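Local coordinates for programmed cell death 6-interacting protein (Homo sapiens, PDB 5WA1) that works in multivesicular body biogenesis, membrane repair and cytokinesis, its Bro1 domain, the part present here, binding CHMP4 proteins of ESCRT-III, at residues 288-300 with 340-353. Numbering follows the deposited sequence.
Sequences QKKFGEEIARLQH and YHDRVPDLKDLDPI
With CG turned anti to the carbonyl carbon in both Phe291 (chi1 -66°) and Tyr340 (chi1 -49°), the two rings form an offset stack, centroids 4.2 Å apart and planes 21° from parallel. The same setting in Asp342 brings its carboxylate to the start of helix 291-311, where Gly292 N donates to the anti lone pair of Asp342 OD2 at 3.1 Å; Phe291 N adds a weak, bent bond to the same oxygen. An acid suits this end, whose first N-H groups lack acceptors within the helix. Glycine lets the chain come close: Gly292 CA lies 3.4 Å from Arg343 O, in a CA-H...O contact. Farther along, small Ala296 admits Val344, Pro345 and Leu350. The flat Arg297 guanidinium offers a face to aliphatic Leu350 CD1 and in-plane N-H groups to acceptors: Arg297 NE makes a salt-bridged hydrogen bond to Glu293 OE2 (2.8 Å), Arg297 NH2 a nearly straight one to Asp351 O (3.0 Å). Branched Leu347 lays CD1 over the His300 ring (CH-pi) and CD2 near Ala296 O. The chain leaving helix 319-340 follows the first turns of helix 291-311, then turns back through 3-10 segment 347-349; Glu278 of helix 262-287 salt-bridges Arg297 and hydrogen-bonds His300, and Ile353 reaches helix 231-252.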
loop_
_atom_site.group_PDB
_atom_site.type_symbol
_atom_site.label_atom_id
_atom_site.label_comp_id
_atom_site.label_asym_id
_atom_site.label_seq_id
_atom_site.Cartn_x
_atom_site.Cartn_y
_atom_site.Cartn_z
ATOM N N GLN A 288 8.159 -9.677 -34.425
ATOM C CA GLN A 288 8.016 -8.847 -35.609
ATOM C C GLN A 288 9.248 -8.890 -36.503
ATOM O O GLN A 288 9.300 -8.147 -37.485
ATOM C CB GLN A 288 7.715 -7.406 -35.194
ATOM C CG GLN A 288 6.351 -7.257 -34.517
ATOM C CD GLN A 288 6.098 -5.859 -34.004
ATOM O OE1 GLN A 288 7.003 -5.022 -33.958
ATOM N NE2 GLN A 288 4.857 -5.597 -33.608
ATOM N N LYS A 289 10.238 -9.726 -36.166
ATOM C CA LYS A 289 11.472 -9.889 -36.943
ATOM C C LYS A 289 12.345 -8.639 -36.890
ATOM O O LYS A 289 13.139 -8.380 -37.799
ATOM C CB LYS A 289 11.177 -10.280 -38.394
ATOM C CG LYS A 289 10.243 -11.471 -38.511
ATOM C CD LYS A 289 9.978 -11.812 -39.950
ATOM C CE LYS A 289 8.892 -12.857 -40.089
ATOM N NZ LYS A 289 8.755 -13.205 -41.525
ATOM N N LYS A 290 12.204 -7.855 -35.822
ATOM C CA LYS A 290 13.010 -6.650 -35.612
ATOM C C LYS A 290 14.183 -7.044 -34.721
ATOM O O LYS A 290 14.239 -6.741 -33.529
ATOM C CB LYS A 290 12.165 -5.536 -34.993
ATOM C CG LYS A 290 11.052 -5.034 -35.905
ATOM C CD LYS A 290 10.010 -4.222 -35.136
ATOM C CE LYS A 290 9.024 -3.600 -36.106
ATOM N NZ LYS A 290 8.300 -2.452 -35.520
ATOM N N PHE A 291 15.140 -7.740 -35.329
ATOM C CA PHE A 291 16.171 -8.415 -34.550
ATOM C C PHE A 291 17.181 -7.435 -33.975
ATOM O O PHE A 291 17.710 -7.668 -32.884
ATOM C CB PHE A 291 16.872 -9.468 -35.432
ATOM C CG PHE A 291 15.967 -10.605 -35.847
ATOM C CD1 PHE A 291 15.247 -11.328 -34.910
ATOM C CD2 PHE A 291 15.831 -10.938 -37.190
ATOM C CE1 PHE A 291 14.410 -12.374 -35.303
ATOM C CE2 PHE A 291 15.004 -11.981 -37.592
ATOM C CZ PHE A 291 14.296 -12.703 -36.655
ATOM N N GLY A 292 17.495 -6.357 -34.700
ATOM C CA GLY A 292 18.343 -5.329 -34.126
ATOM C C GLY A 292 17.706 -4.710 -32.895
ATOM O O GLY A 292 18.345 -4.575 -31.847
ATOM N N GLU A 293 16.418 -4.373 -32.996
ATOM C CA GLU A 293 15.719 -3.796 -31.852
ATOM C C GLU A 293 15.659 -4.775 -30.687
ATOM O O GLU A 293 15.820 -4.377 -29.527
ATOM C CB GLU A 293 14.308 -3.355 -32.247
ATOM C CG GLU A 293 13.482 -2.947 -31.024
ATOM C CD GLU A 293 12.074 -2.467 -31.347
ATOM O OE1 GLU A 293 11.766 -2.250 -32.540
ATOM O OE2 GLU A 293 11.274 -2.297 -30.391
ATOM N N GLU A 294 15.433 -6.063 -30.970
ATOM C CA GLU A 294 15.409 -7.049 -29.893
ATOM C C GLU A 294 16.711 -7.028 -29.101
ATOM O O GLU A 294 16.693 -7.055 -27.864
ATOM C CB GLU A 294 15.161 -8.461 -30.442
ATOM C CG GLU A 294 15.091 -9.484 -29.302
ATOM C CD GLU A 294 15.347 -10.937 -29.708
ATOM O OE1 GLU A 294 15.671 -11.205 -30.891
ATOM O OE2 GLU A 294 15.215 -11.814 -28.811
ATOM N N ILE A 295 17.845 -6.975 -29.806
ATOM C CA ILE A 295 19.155 -6.970 -29.158
ATOM C C ILE A 295 19.333 -5.708 -28.324
ATOM O O ILE A 295 19.841 -5.756 -27.197
ATOM C CB ILE A 295 20.272 -7.111 -30.215
ATOM C CG1 ILE A 295 20.315 -8.535 -30.757
ATOM C CG2 ILE A 295 21.623 -6.730 -29.615
ATOM C CD1 ILE A 295 21.117 -8.688 -32.052
ATOM N N ALA A 296 18.951 -4.553 -28.875
ATOM C CA ALA A 296 19.105 -3.293 -28.150
ATOM C C ALA A 296 18.313 -3.307 -26.850
ATOM O O ALA A 296 18.785 -2.815 -25.818
ATOM C CB ALA A 296 18.658 -2.122 -29.020
ATOM N N ARG A 297 17.108 -3.873 -26.883
ATOM C CA ARG A 297 16.277 -3.879 -25.684
ATOM C C ARG A 297 16.779 -4.900 -24.667
ATOM O O ARG A 297 16.793 -4.625 -23.464
ATOM C CB ARG A 297 14.820 -4.124 -26.075
ATOM C CG ARG A 297 14.231 -2.965 -26.891
ATOM C CD ARG A 297 12.720 -3.043 -26.914
ATOM N NE ARG A 297 12.089 -2.005 -27.732
ATOM C CZ ARG A 297 11.838 -0.761 -27.328
ATOM N NH1 ARG A 297 12.181 -0.363 -26.103
ATOM N NH2 ARG A 297 11.245 0.092 -28.155
ATOM N N LEU A 298 17.246 -6.063 -25.132
ATOM C CA LEU A 298 17.849 -7.031 -24.221
ATOM C C LEU A 298 19.126 -6.483 -23.598
ATOM O O LEU A 298 19.430 -6.768 -22.433
ATOM C CB LEU A 298 18.146 -8.348 -24.956
ATOM C CG LEU A 298 16.959 -9.247 -25.354
ATOM C CD1 LEU A 298 17.382 -10.374 -26.337
ATOM C CD2 LEU A 298 16.284 -9.843 -24.125
ATOM N N GLN A 299 19.903 -5.712 -24.365
ATOM C CA GLN A 299 21.118 -5.129 -23.799
ATOM C C GLN A 299 20.772 -4.143 -22.703
ATOM O O GLN A 299 21.473 -4.059 -21.689
ATOM C CB GLN A 299 21.959 -4.447 -24.881
ATOM C CG GLN A 299 22.685 -5.444 -25.777
ATOM C CD GLN A 299 23.483 -4.798 -26.895
ATOM O OE1 GLN A 299 24.346 -5.435 -27.492
ATOM N NE2 GLN A 299 23.196 -3.535 -27.189
ATOM N N HIS A 300 19.693 -3.386 -22.893
ATOM C CA HIS A 300 19.264 -2.442 -21.870
ATOM C C HIS A 300 18.764 -3.169 -20.625
ATOM O O HIS A 300 19.091 -2.777 -19.500
ATOM C CB HIS A 300 18.180 -1.528 -22.436
ATOM C CG HIS A 300 17.833 -0.383 -21.533
ATOM N ND1 HIS A 300 16.575 0.171 -21.487
ATOM C CD2 HIS A 300 18.589 0.323 -20.659
ATOM C CE1 HIS A 300 16.560 1.160 -20.607
ATOM N NE2 HIS A 300 17.768 1.269 -20.085
ATOM N N TYR A 340 21.199 -12.376 -40.066
ATOM C CA TYR A 340 20.312 -11.286 -40.457
ATOM C C TYR A 340 21.067 -9.987 -40.695
ATOM O O TYR A 340 20.716 -9.234 -41.612
ATOM C CB TYR A 340 19.227 -11.099 -39.399
ATOM C CG TYR A 340 18.580 -12.407 -39.029
ATOM C CD1 TYR A 340 17.928 -13.174 -39.990
ATOM C CD2 TYR A 340 18.647 -12.894 -37.726
ATOM C CE1 TYR A 340 17.339 -14.385 -39.663
ATOM C CE2 TYR A 340 18.063 -14.097 -37.383
ATOM C CZ TYR A 340 17.411 -14.841 -38.354
ATOM O OH TYR A 340 16.835 -16.045 -38.008
ATOM N N HIS A 341 22.105 -9.719 -39.897
ATOM C CA HIS A 341 22.895 -8.488 -40.002
ATOM C C HIS A 341 22.034 -7.233 -39.850
ATOM O O HIS A 341 22.258 -6.225 -40.526
ATOM C CB HIS A 341 23.682 -8.455 -41.311
ATOM C CG HIS A 341 24.627 -9.602 -41.458
ATOM N ND1 HIS A 341 24.762 -10.315 -42.628
ATOM C CD2 HIS A 341 25.481 -10.166 -40.572
ATOM C CE1 HIS A 341 25.663 -11.266 -42.461
ATOM N NE2 HIS A 341 26.112 -11.199 -41.221
ATOM N N ASP A 342 21.034 -7.297 -38.963
ATOM C CA ASP A 342 20.310 -6.099 -38.563
ATOM C C ASP A 342 21.250 -5.145 -37.843
ATOM O O ASP A 342 22.060 -5.562 -37.010
ATOM C CB ASP A 342 19.158 -6.445 -37.608
ATOM C CG ASP A 342 17.875 -6.872 -38.324
ATOM O OD1 ASP A 342 17.900 -7.113 -39.537
ATOM O OD2 ASP A 342 16.823 -6.950 -37.651
ATOM N N ARG A 343 21.125 -3.855 -38.137
ATOM C CA ARG A 343 21.793 -2.860 -37.311
ATOM C C ARG A 343 21.124 -2.809 -35.944
ATOM O O ARG A 343 19.895 -2.843 -35.833
ATOM C CB ARG A 343 21.745 -1.479 -37.958
ATOM C CG ARG A 343 22.578 -0.454 -37.207
ATOM C CD ARG A 343 22.074 0.966 -37.408
ATOM N NE ARG A 343 22.008 1.687 -36.137
ATOM C CZ ARG A 343 23.012 2.385 -35.617
ATOM N NH1 ARG A 343 24.173 2.470 -36.260
ATOM N NH2 ARG A 343 22.856 3.004 -34.454
ATOM N N VAL A 344 21.936 -2.754 -34.896
ATOM C CA VAL A 344 21.439 -2.633 -33.529
ATOM C C VAL A 344 21.278 -1.145 -33.233
ATOM O O VAL A 344 22.288 -0.427 -33.186
ATOM C CB VAL A 344 22.372 -3.308 -32.518
ATOM C CG1 VAL A 344 21.839 -3.110 -31.096
ATOM C CG2 VAL A 344 22.513 -4.788 -32.844
ATOM N N PRO A 345 20.059 -0.645 -33.057
ATOM C CA PRO A 345 19.881 0.795 -32.837
ATOM C C PRO A 345 20.331 1.220 -31.448
ATOM O O PRO A 345 20.303 0.438 -30.491
ATOM C CB PRO A 345 18.369 0.993 -33.009
ATOM C CG PRO A 345 17.784 -0.333 -32.621
ATOM C CD PRO A 345 18.783 -1.387 -33.022
ATOM N N ASP A 346 20.748 2.484 -31.350
ATOM C CA ASP A 346 20.941 3.113 -30.050
ATOM C C ASP A 346 19.611 3.216 -29.316
ATOM O O ASP A 346 18.552 3.384 -29.932
ATOM C CB ASP A 346 21.542 4.517 -30.203
ATOM C CG ASP A 346 22.900 4.505 -30.870
ATOM O OD1 ASP A 346 23.692 3.582 -30.589
ATOM O OD2 ASP A 346 23.173 5.421 -31.678
ATOM N N LEU A 347 19.675 3.143 -27.985
ATOM C CA LEU A 347 18.461 3.184 -27.171
ATOM C C LEU A 347 17.636 4.433 -27.443
ATOM O O LEU A 347 16.400 4.378 -27.440
ATOM C CB LEU A 347 18.815 3.113 -25.692
ATOM C CG LEU A 347 19.143 1.715 -25.187
ATOM C CD1 LEU A 347 19.300 1.759 -23.684
ATOM C CD2 LEU A 347 18.054 0.730 -25.606
ATOM N N LYS A 348 18.299 5.569 -27.677
ATOM C CA LYS A 348 17.553 6.809 -27.856
ATOM C C LYS A 348 16.830 6.865 -29.196
ATOM O O LYS A 348 15.981 7.743 -29.389
ATOM C CB LYS A 348 18.490 8.014 -27.713
ATOM C CG LYS A 348 19.603 8.064 -28.744
ATOM C CD LYS A 348 20.388 9.367 -28.662
ATOM C CE LYS A 348 21.098 9.518 -27.326
ATOM N NZ LYS A 348 21.919 10.760 -27.279
ATOM N N ASP A 349 17.140 5.952 -30.119
ATOM C CA ASP A 349 16.432 5.854 -31.386
ATOM C C ASP A 349 15.260 4.872 -31.341
ATOM O O ASP A 349 14.556 4.721 -32.346
ATOM C CB ASP A 349 17.418 5.465 -32.499
ATOM C CG ASP A 349 18.491 6.524 -32.719
ATOM O OD1 ASP A 349 18.168 7.729 -32.592
ATOM O OD2 ASP A 349 19.652 6.160 -33.009
ATOM N N LEU A 350 15.035 4.207 -30.213
ATOM C CA LEU A 350 13.896 3.312 -30.053
ATOM C C LEU A 350 12.686 4.095 -29.568
ATOM O O LEU A 350 12.809 5.078 -28.832
ATOM C CB LEU A 350 14.221 2.189 -29.063
ATOM C CG LEU A 350 15.237 1.145 -29.553
ATOM C CD1 LEU A 350 15.518 0.103 -28.481
ATOM C CD2 LEU A 350 14.764 0.481 -30.840
ATOM N N ASP A 351 11.508 3.662 -29.998
ATOM C CA ASP A 351 10.300 4.323 -29.549
ATOM C C ASP A 351 10.035 3.958 -28.090
ATOM O O ASP A 351 10.407 2.873 -27.635
ATOM C CB ASP A 351 9.115 3.938 -30.432
ATOM C CG ASP A 351 9.294 4.407 -31.870
ATOM O OD1 ASP A 351 8.931 5.565 -32.173
ATOM O OD2 ASP A 351 9.813 3.620 -32.694
ATOM N N PRO A 352 9.447 4.868 -27.319
ATOM C CA PRO A 352 9.195 4.568 -25.908
ATOM C C PRO A 352 8.160 3.469 -25.754
ATOM O O PRO A 352 7.227 3.347 -26.551
ATOM C CB PRO A 352 8.678 5.899 -25.343
ATOM C CG PRO A 352 8.135 6.628 -26.538
ATOM C CD PRO A 352 9.037 6.238 -27.679
ATOM N N ILE A 353 8.345 2.649 -24.718
ATOM C CA ILE A 353 7.309 1.696 -24.340
ATOM C C ILE A 353 6.159 2.462 -23.704
ATOM O O ILE A 353 6.374 3.398 -22.922
ATOM C CB ILE A 353 7.876 0.628 -23.387
ATOM C CG1 ILE A 353 9.050 -0.103 -24.057
ATOM C CG2 ILE A 353 6.789 -0.348 -22.953
ATOM C CD1 ILE A 353 9.871 -0.975 -23.111
#